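Local coordinates for uncharacterized SRPBCC domain-containing protein (Micromonospora chersina, PDB 6V04) that is of unknown function but has a START/Bet v1-like fold and is involved in dynemicin biosynthesis, at residues R195-R200 with R256-R261; V214-P217 with V222-C225. All blocks are in the same frame, centred on the assembly; numbering follows the deposited sequence.

Interaction 1. Residues R195-R200 with R256-R261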
loop_
_atom_site.group_PDB
_atom_site.type_symbol
_atom_site.label_atom_id
_atom_site.label_comp_id
_atom_site.label_asym_id
_atom_site.label_seq_id
_atom_site.Cartn_x
_atom_site.Cartn_y
_atom_site.Cartn_z
ATOM N N ARG A 195 -15.703 -6.452 -16.289
ATOM C CA ARG A 195 -14.567 -5.765 -16.899
ATOM C C ARG A 195 -14.804 -4.272 -17.102
ATOM O O ARG A 195 -13.887 -3.473 -16.916
ATOM C CB ARG A 195 -14.248 -6.421 -18.241
ATOM C CG ARG A 195 -13.138 -5.779 -19.020
ATOM C CD ARG A 195 -12.611 -6.732 -20.092
ATOM N NE ARG A 195 -11.939 -7.895 -19.518
ATOM C CZ ARG A 195 -11.229 -8.769 -20.224
ATOM N NH1 ARG A 195 -11.097 -8.615 -21.535
ATOM N NH2 ARG A 195 -10.647 -9.796 -19.632
ATOM N N ARG A 196 -16.024 -3.874 -17.450
ATOM C CA ARG A 196 -16.361 -2.496 -17.793
ATOM C C ARG A 196 -17.162 -1.865 -16.663
ATOM O O ARG A 196 -18.215 -2.390 -16.274
ATOM C CB ARG A 196 -17.168 -2.479 -19.093
ATOM C CG ARG A 196 -17.721 -1.139 -19.517
ATOM C CD ARG A 196 -18.634 -1.282 -20.741
ATOM N NE ARG A 196 -17.949 -1.918 -21.859
ATOM C CZ ARG A 196 -17.340 -1.272 -22.844
ATOM N NH1 ARG A 196 -17.299 0.061 -22.865
ATOM N NH2 ARG A 196 -16.758 -1.958 -23.812
ATOM N N PHE A 197 -16.671 -0.745 -16.140
ATOM C CA PHE A 197 -17.332 -0.017 -15.072
ATOM C C PHE A 197 -17.661 1.400 -15.521
ATOM O O PHE A 197 -16.855 2.053 -16.194
ATOM C CB PHE A 197 -16.440 0.033 -13.823
ATOM C CG PHE A 197 -16.153 -1.316 -13.251
ATOM C CD1 PHE A 197 -15.139 -2.104 -13.771
ATOM C CD2 PHE A 197 -16.914 -1.813 -12.211
ATOM C CE1 PHE A 197 -14.883 -3.361 -13.256
ATOM C CE2 PHE A 197 -16.668 -3.069 -11.695
ATOM C CZ PHE A 197 -15.648 -3.847 -12.216
ATOM N N THR A 198 -18.836 1.879 -15.119
ATOM C CA THR A 198 -19.240 3.248 -15.419
ATOM C C THR A 198 -18.441 4.254 -14.588
ATOM O O THR A 198 -18.354 4.144 -13.359
ATOM C CB THR A 198 -20.725 3.427 -15.144
ATOM O OG1 THR A 198 -21.483 2.540 -15.979
ATOM C CG2 THR A 198 -21.145 4.860 -15.426
ATOM N N LEU A 199 -17.902 5.259 -15.262
ATOM C CA LEU A 199 -17.145 6.334 -14.634
ATOM C C LEU A 199 -18.024 7.578 -14.641
ATOM O O LEU A 199 -18.631 7.903 -15.670
ATOM C CB LEU A 199 -15.839 6.566 -15.395
ATOM C CG LEU A 199 -14.814 7.510 -14.767
ATOM C CD1 LEU A 199 -13.419 7.179 -15.249
ATOM C CD2 LEU A 199 -15.163 8.943 -15.120
ATOM N N ARG A 200 -18.112 8.253 -13.497
ATOM C CA ARG A 200 -18.964 9.423 -13.325
ATOM C C ARG A 200 -18.182 10.548 -12.655
ATOM O O ARG A 200 -17.176 10.323 -11.977
ATOM C CB ARG A 200 -20.198 9.133 -12.458
ATOM C CG ARG A 200 -21.087 7.999 -12.937
ATOM C CD ARG A 200 -21.846 8.334 -14.217
ATOM N NE ARG A 200 -23.198 7.775 -14.198
ATOM C CZ ARG A 200 -23.910 7.469 -15.280
ATOM N NH1 ARG A 200 -23.408 7.652 -16.495
ATOM N NH2 ARG A 200 -25.131 6.967 -15.146
ATOM N N ARG A 256 -14.236 -7.899 -1.386
ATOM C CA ARG A 256 -12.814 -8.206 -1.361
ATOM C C ARG A 256 -12.260 -8.437 -2.759
ATOM O O ARG A 256 -11.160 -7.968 -3.088
ATOM C CB ARG A 256 -12.576 -9.427 -0.494
ATOM C CG ARG A 256 -11.157 -9.896 -0.499
ATOM C CD ARG A 256 -10.963 -11.018 0.454
ATOM N NE ARG A 256 -9.568 -11.444 0.466
ATOM C CZ ARG A 256 -9.036 -12.201 1.412
ATOM N NH1 ARG A 256 -9.771 -12.608 2.428
ATOM N NH2 ARG A 256 -7.752 -12.553 1.338
ATOM N N THR A 257 -12.983 -9.192 -3.582
ATOM C CA THR A 257 -12.503 -9.478 -4.924
ATOM C C THR A 257 -12.403 -8.203 -5.753
ATOM O O THR A 257 -11.418 -7.995 -6.474
ATOM C CB THR A 257 -13.433 -10.508 -5.575
ATOM O OG1 THR A 257 -13.371 -11.730 -4.834
ATOM C CG2 THR A 257 -13.022 -10.787 -7.001
ATOM N N LEU A 258 -13.409 -7.331 -5.662
ATOM C CA LEU A 258 -13.331 -6.053 -6.354
ATOM C C LEU A 258 -12.125 -5.254 -5.880
ATOM O O LEU A 258 -11.379 -4.715 -6.698
ATOM C CB LEU A 258 -14.611 -5.254 -6.141
ATOM C CG LEU A 258 -15.812 -5.738 -6.952
ATOM C CD1 LEU A 258 -17.094 -5.230 -6.325
ATOM C CD2 LEU A 258 -15.712 -5.306 -8.415
ATOM N N ARG A 259 -11.935 -5.145 -4.563
ATOM C CA ARG A 259 -10.811 -4.369 -4.036
ATOM C C ARG A 259 -9.490 -4.914 -4.563
ATOM O O ARG A 259 -8.631 -4.154 -5.028
ATOM C CB ARG A 259 -10.845 -4.387 -2.509
ATOM C CG ARG A 259 -9.806 -3.493 -1.852
ATOM C CD ARG A 259 -8.469 -4.160 -1.633
ATOM N NE ARG A 259 -7.630 -3.216 -0.887
ATOM C CZ ARG A 259 -6.320 -3.083 -1.005
ATOM N NH1 ARG A 259 -5.592 -3.832 -1.806
ATOM N NH2 ARG A 259 -5.711 -2.134 -0.290
ATOM N N HIS A 260 -9.325 -6.235 -4.521
ATOM C CA HIS A 260 -8.107 -6.875 -5.005
ATOM C C HIS A 260 -7.886 -6.600 -6.493
ATOM O O HIS A 260 -6.782 -6.227 -6.915
ATOM C CB HIS A 260 -8.203 -8.371 -4.702
ATOM C CG HIS A 260 -6.912 -9.115 -4.801
ATOM N ND1 HIS A 260 -6.609 -10.169 -3.969
ATOM C CD2 HIS A 260 -5.851 -8.970 -5.631
ATOM C CE1 HIS A 260 -5.422 -10.654 -4.291
ATOM N NE2 HIS A 260 -4.945 -9.948 -5.299
ATOM N N ARG A 261 -8.928 -6.762 -7.306
ATOM C CA ARG A 261 -8.776 -6.556 -8.744
ATOM C C ARG A 261 -8.460 -5.105 -9.070
ATOM O O ARG A 261 -7.627 -4.824 -9.943
ATOM C CB ARG A 261 -10.043 -6.986 -9.469
ATOM C CG ARG A 261 -10.349 -8.476 -9.365
ATOM C CD ARG A 261 -11.683 -8.802 -10.017
ATOM N NE ARG A 261 -11.639 -8.537 -11.455
ATOM C CZ ARG A 261 -12.608 -7.973 -12.169
ATOM N NH1 ARG A 261 -13.756 -7.603 -11.609
ATOM N NH2 ARG A 261 -12.438 -7.802 -13.469
#

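Interaction 2. Residues V214-P217 with V222-C225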
loop_
_atom_site.group_PDB
_atom_site.type_symbol
_atom_site.label_atom_id
_atom_site.label_comp_id
_atom_site.label_asym_id
_atom_site.label_seq_id
_atom_site.Cartn_x
_atom_site.Cartn_y
_atom_site.Cartn_z
ATOM N N VAL A 214 -16.411 5.611 -9.578
ATOM C CA VAL A 214 -16.617 4.388 -10.355
ATOM C C VAL A 214 -17.794 3.631 -9.759
ATOM O O VAL A 214 -17.777 3.255 -8.578
ATOM C CB VAL A 214 -15.353 3.522 -10.398
ATOM C CG1 VAL A 214 -15.608 2.278 -11.245
ATOM C CG2 VAL A 214 -14.188 4.309 -10.960
ATOM N N GLU A 215 -18.816 3.418 -10.582
ATOM C CA GLU A 215 -19.996 2.676 -10.173
ATOM C C GLU A 215 -19.686 1.191 -10.194
ATOM O O GLU A 215 -18.971 0.714 -11.076
ATOM C CB GLU A 215 -21.161 2.945 -11.120
ATOM C CG GLU A 215 -21.624 4.365 -11.201
ATOM C CD GLU A 215 -22.842 4.518 -12.099
ATOM O OE1 GLU A 215 -23.269 3.512 -12.713
ATOM O OE2 GLU A 215 -23.365 5.645 -12.191
ATOM N N ILE A 216 -20.262 0.465 -9.244
ATOM C CA ILE A 216 -20.097 -0.978 -9.122
ATOM C C ILE A 216 -21.460 -1.633 -9.323
ATOM O O ILE A 216 -22.394 -1.345 -8.569
ATOM C CB ILE A 216 -19.512 -1.360 -7.753
ATOM C CG1 ILE A 216 -18.191 -0.603 -7.501
ATOM C CG2 ILE A 216 -19.337 -2.864 -7.658
ATOM C CD1 ILE A 216 -17.083 -0.918 -8.506
ATOM N N PRO A 217 -21.628 -2.511 -10.312
ATOM C CA PRO A 217 -22.922 -3.178 -10.497
ATOM C C PRO A 217 -23.395 -3.858 -9.222
ATOM O O PRO A 217 -22.660 -4.625 -8.587
ATOM C CB PRO A 217 -22.639 -4.189 -11.612
ATOM C CG PRO A 217 -21.476 -3.619 -12.353
ATOM C CD PRO A 217 -20.640 -2.961 -11.308
ATOM N N VAL A 222 -21.355 4.414 -4.679
ATOM C CA VAL A 222 -20.308 4.455 -5.684
ATOM C C VAL A 222 -18.963 4.495 -4.977
ATOM O O VAL A 222 -18.853 4.894 -3.815
ATOM C CB VAL A 222 -20.457 5.659 -6.649
ATOM C CG1 VAL A 222 -21.834 5.672 -7.278
ATOM C CG2 VAL A 222 -20.172 6.965 -5.919
ATOM N N THR A 223 -17.926 4.049 -5.676
ATOM C CA THR A 223 -16.573 4.215 -5.165
ATOM C C THR A 223 -16.016 5.561 -5.623
ATOM O O THR A 223 -16.485 6.146 -6.600
ATOM C CB THR A 223 -15.662 3.075 -5.617
ATOM O OG1 THR A 223 -15.495 3.088 -7.034
ATOM C CG2 THR A 223 -16.206 1.736 -5.180
ATOM N N ALA A 224 -15.037 6.079 -4.873
ATOM C CA ALA A 224 -14.523 7.429 -5.071
ATOM C C ALA A 224 -13.020 7.371 -5.266
ATOM O O ALA A 224 -12.308 6.765 -4.457
ATOM C CB ALA A 224 -14.864 8.326 -3.883
ATOM N N CYS A 225 -12.537 8.025 -6.314
ATOM C CA CYS A 225 -11.127 7.986 -6.666
ATOM C C CYS A 225 -10.559 9.392 -6.673
ATOM O O CYS A 225 -11.153 10.310 -7.250
ATOM C CB CYS A 225 -10.924 7.339 -8.025
ATOM S SG CYS A 225 -9.205 7.264 -8.467
#

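Interaction 1. Residues R195-R200 with R256-R261
Phe-197, on strand 196-205, reaches helix 252-277 with the outer end of its ring and meets two residues one turn apart, Leu-258 and Arg-261. CG of Phe-197 lies anti to the carbonyl carbon and beside the backbone N (chi1 -63°), which carries CZ and CE2 out toward the helix. There Leu-258 supplies a single branch: its CD2 methyl approaches the ring obliquely and lies 4.1 Å from both CZ and CE2 of Phe-197. Leu-258 CB is not aimed at the strand; the methyl gets there through the later part of the chain. Arg-261, by contrast, starts toward the strand from its CB, and NH1 arrives at the ring edge, close to the ring plane, 4.2 Å from CZ of Phe-197. The guanidinium is not stacked on the aromatic face. Its polar partners lie elsewhere: NE makes a salt bridge with Asp-190 and NH2 donates a hydrogen bond to the carbonyl of Pro-194, just before the strand. NH2 of Arg-195 hydrogen-bonds to the backbone O of Asp-190, and NE of Arg-195 remains 6.1 Å from NH2 of Arg-261. The contact belongs to the packing of the long C-terminal helix against the antiparallel sheet, the helix-grip arrangement of START/Bet v1-like folds. No hydrogen bond joins the two segments directly, so across them the aromatic end and leucine methyl supply apolar packing, while the arginine charge, probably balanced by Asp-190, ties the helix to the residues leading into the strand.

Interaction 2. Residues V214-P217 with V222-C225
Thr-223 sets its side chain against the last strand residue opposite it, Val-214. From CB, 3.6 Å from O of Val-214, the chain forks. With chi1 at 65°, OG1 sits between the backbone N and the carbonyl carbon, and from there it donates a 2.8 Å hydrogen bond to O of Val-214, in the carbonyl plane and on a lone pair. The same OG1 lies 3.4 Å from CB of Val-214 and is also hydrogen-bonded to NE2 of His-242. The other branch, CG2, packs 3.8 Å from CG1 of Ile-216, the two side chains crossing at about a right angle. Val-214 and Thr-223 form an antiparallel hydrogen-bonded pair at the loop end of the beta hairpin that links strands 209-214 and 223-230. N of Thr-223 bonds to O of Val-214 at 3.0 Å, tilted 31° from the carbonyl plane, so this oxygen is gripped by backbone and side chain of one residue. The return bond, from N of Val-214 to O of Thr-223, approaches from above the carbonyl plane. A valine in place of Thr-223 would probably leave the Val-214 carbonyl with only its backbone donor from this strand and His-242 without its hydroxyl partner. Past this pair, the side chains of Glu-215 and Val-222 pass at a slant, CG of Glu-215 lying 4.1 Å from CG1 of Val-222, while the Glu-215 carboxylate turns to Arg-200 on the adjoining strand.

Overall arrangement
Following the chain, residues 195-200 lead into strand 196-205 in the second sheet of the protein, and interaction 1 is completed only when helix 252-277 returns to them after 55 intervening residues, 27 of them in strands. Interaction 2 falls within that long loop: strand 209-214 ends at Val-214 and residues 215-217 run on into the loop; after four more residues, 222-225 lead into strand 223-230, closing the hairpin loop. The two contacts therefore nest without crossing. They meet side by side on neighbouring strands, where Glu-215 N probably bonds to Thr-198 O at 2.9 Å. Interaction 2 joins adjacent strands within the sheet, whereas interaction 1 fastens the C-terminal helix onto it.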